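Long-range contact in RhCC (Rhodococcus jostii RHA1, PDB 4U5P), which is a magnesium-binding member of the tautomerase superfamily, characterised as an unusual oxygenase that needs no cofactor: residues L66-R71 against I103-T108. Sequence-based numbering, arbitrary orientation.
With MG (magnesium ion), chain F.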
loop_
_atom_site.group_PDB
_atom_site.type_symbol
_atom_site.label_atom_id
_atom_site.label_comp_id
_atom_site.label_asym_id
_atom_site.label_seq_id
_atom_site.Cartn_x
_atom_site.Cartn_y
_atom_site.Cartn_z
ATOM N N LEU B 66 4.141 3.075 6.192
ATOM C CA LEU B 66 4.179 1.806 6.922
ATOM C C LEU B 66 2.839 1.364 7.469
ATOM O O LEU B 66 1.972 2.187 7.736
ATOM C CB LEU B 66 5.180 1.868 8.072
ATOM C CG LEU B 66 5.143 3.031 9.046
ATOM C CD1 LEU B 66 5.551 2.634 10.452
ATOM C CD2 LEU B 66 6.095 4.097 8.525
ATOM N N ASP B 67 2.692 0.037 7.596
ATOM C CA ASP B 67 1.599 -0.584 8.336
ATOM C C ASP B 67 2.103 -1.082 9.675
ATOM O O ASP B 67 3.175 -1.686 9.760
ATOM C CB ASP B 67 0.983 -1.773 7.582
ATOM C CG ASP B 67 0.169 -1.361 6.368
ATOM O OD1 ASP B 67 -0.318 -0.215 6.313
ATOM O OD2 ASP B 67 -0.011 -2.211 5.469
ATOM N N HIS B 68 1.332 -0.813 10.718
ATOM C CA HIS B 68 1.516 -1.460 12.012
ATOM C C HIS B 68 0.448 -2.521 12.175
ATOM O O HIS B 68 -0.742 -2.215 12.120
ATOM C CB HIS B 68 1.423 -0.467 13.157
ATOM C CG HIS B 68 2.699 0.258 13.439
ATOM N ND1 HIS B 68 2.826 1.145 14.484
ATOM C CD2 HIS B 68 3.909 0.210 12.831
ATOM C CE1 HIS B 68 4.056 1.630 14.497
ATOM N NE2 HIS B 68 4.732 1.077 13.507
ATOM N N ILE B 69 0.887 -3.753 12.391
ATOM C CA ILE B 69 -0.000 -4.906 12.437
ATOM C C ILE B 69 -0.013 -5.526 13.839
ATOM O O ILE B 69 -1.073 -5.822 14.388
ATOM C CB ILE B 69 0.430 -5.988 11.410
ATOM C CG1 ILE B 69 0.651 -5.368 10.018
ATOM C CG2 ILE B 69 -0.617 -7.106 11.351
ATOM C CD1 ILE B 69 1.571 -6.166 9.108
ATOM N N ALA B 70 1.171 -5.695 14.416
ATOM C CA ALA B 70 1.340 -6.473 15.652
ATOM C C ALA B 70 0.743 -5.813 16.904
ATOM O O ALA B 70 0.201 -6.499 17.773
ATOM C CB ALA B 70 2.813 -6.760 15.882
ATOM N N ARG B 71 0.814 -4.488 16.979
ATOM C CA ARG B 71 0.361 -3.753 18.155
ATOM C C ARG B 71 -0.422 -2.521 17.735
ATOM O O ARG B 71 -0.215 -2.007 16.641
ATOM C CB ARG B 71 1.549 -3.282 18.999
ATOM C CG ARG B 71 2.504 -4.346 19.525
ATOM C CD ARG B 71 2.098 -4.807 20.892
ATOM N NE ARG B 71 3.184 -5.493 21.588
ATOM C CZ ARG B 71 3.670 -6.679 21.242
ATOM N NH1 ARG B 71 3.178 -7.328 20.188
ATOM N NH2 ARG B 71 4.651 -7.219 21.957
ATOM N N ILE B 103 6.172 10.955 5.777
ATOM C CA ILE B 103 5.944 9.623 6.333
ATOM C C ILE B 103 4.546 9.528 6.913
ATOM O O ILE B 103 4.070 10.475 7.544
ATOM C CB ILE B 103 6.984 9.296 7.432
ATOM C CG1 ILE B 103 6.761 7.886 7.991
ATOM C CG2 ILE B 103 6.920 10.332 8.565
ATOM C CD1 ILE B 103 7.919 7.375 8.853
ATOM N N HIS B 104 3.870 8.400 6.702
ATOM C CA HIS B 104 2.647 8.146 7.456
ATOM C C HIS B 104 2.468 6.671 7.775
ATOM O O HIS B 104 3.111 5.809 7.165
ATOM C CB HIS B 104 1.413 8.696 6.728
ATOM C CG HIS B 104 0.991 7.918 5.518
ATOM N ND1 HIS B 104 1.659 7.995 4.316
ATOM C CD2 HIS B 104 -0.068 7.106 5.306
ATOM C CE1 HIS B 104 1.049 7.236 3.424
ATOM N NE2 HIS B 104 -0.003 6.685 3.998
ATOM N N ILE B 105 1.614 6.415 8.766
ATOM C CA ILE B 105 1.374 5.074 9.289
ATOM C C ILE B 105 -0.098 4.720 9.217
ATOM O O ILE B 105 -0.967 5.557 9.489
ATOM C CB ILE B 105 1.825 4.935 10.763
ATOM C CG1 ILE B 105 3.223 5.524 10.968
ATOM C CG2 ILE B 105 1.723 3.454 11.222
ATOM C CD1 ILE B 105 3.733 5.418 12.389
ATOM N N ASP B 106 -0.377 3.468 8.865
ATOM C CA ASP B 106 -1.719 2.918 9.018
ATOM C C ASP B 106 -1.668 1.764 10.013
ATOM O O ASP B 106 -0.655 1.090 10.133
ATOM C CB ASP B 106 -2.291 2.447 7.676
ATOM C CG ASP B 106 -3.806 2.228 7.728
ATOM O OD1 ASP B 106 -4.463 2.861 8.585
ATOM O OD2 ASP B 106 -4.350 1.461 6.895
ATOM N N GLU B 107 -2.755 1.567 10.741
ATOM C CA GLU B 107 -2.872 0.419 11.634
ATOM C C GLU B 107 -3.847 -0.557 10.993
ATOM O O GLU B 107 -4.955 -0.173 10.600
ATOM C CB GLU B 107 -3.327 0.849 13.034
ATOM C CG GLU B 107 -2.309 1.750 13.749
ATOM C CD GLU B 107 -2.724 2.117 15.175
ATOM O OE1 GLU B 107 -3.837 2.648 15.352
ATOM O OE2 GLU B 107 -1.931 1.901 16.116
ATOM N N THR B 108 -3.405 -1.806 10.832
ATOM C CA THR B 108 -4.206 -2.822 10.153
ATOM C C THR B 108 -4.514 -3.972 11.131
ATOM O O THR B 108 -3.841 -4.117 12.153
ATOM C CB THR B 108 -3.493 -3.358 8.891
ATOM O OG1 THR B 108 -2.328 -4.098 9.266
ATOM C CG2 THR B 108 -3.068 -2.197 7.978
HETATM MG MG MG F . -6.427 0.978 6.455
HETATM O O HOH W 1 -2.748 0.053 5.271
HETATM O O HOH W 2 0.482 0.630 15.974
HETATM O O HOH W 3 -6.953 2.725 7.575
HETATM O O HOH W 4 -6.663 -0.080 8.273
HETATM O O HOH W 5 -8.480 0.752 6.290
#
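Leu66 and His68 sit beside Ile105 on the helix-covered face of two neighbouring parallel strands, which four backbone hydrogen bonds join: Leu66 N to His104 O, Asp106 N to Leu66 O, His68 N to Asp106 O and Thr108 N to His68 O. Leu66 has its CG wedged between its own backbone N and carbonyl carbon (chi1 50°), a turn that carries the branch across to the other strand. There CG lies 3.7 Å from Ile105 CG1, while CD2 reaches Ile103 CD1 at 3.8 Å. Were Leu66 replaced by alanine, a gap would probably open against Ile103 and Ile105, leaving both freer to shift. The beta-branched Ile105 serves two neighbours: CG1 meets Leu66, and CG2 lies over one face of the His68 ring in a CH-pi contact, 4.1 Å from the ring centroid. The imidazole is gripped at two nitrogens, NE2 by Tyr28 and ND1 by a water at its edge, 2.8 Å away. The same water donates to Arg71 O and to Glu107 OE2, tying the turn after the first strand to the second strand; Glu107 is further held by Arg79 and the backbone of Met73.

On the reverse face, Asp67 and Asp106 point the same way with carboxylate planes 64° apart. One water bridges Asp67 OD1 and Asp106 OD2, which stand 4.4 Å apart; Arg65 of the same chain and Arg65 of the third subunit form salt bridges with Asp67 and probably balance the negative charge gathered there. Asp106, its CG anti to the backbone N (chi1 -164°), offers magnesium a hard anionic oxygen, OD2, at 2.2 Å, and Asp106 of each other subunit binds the same ion. Helix 76-90 connects the strands in the beta-alpha-beta unit of the tautomerase superfamily, here contributing to a trimer's shared metal site.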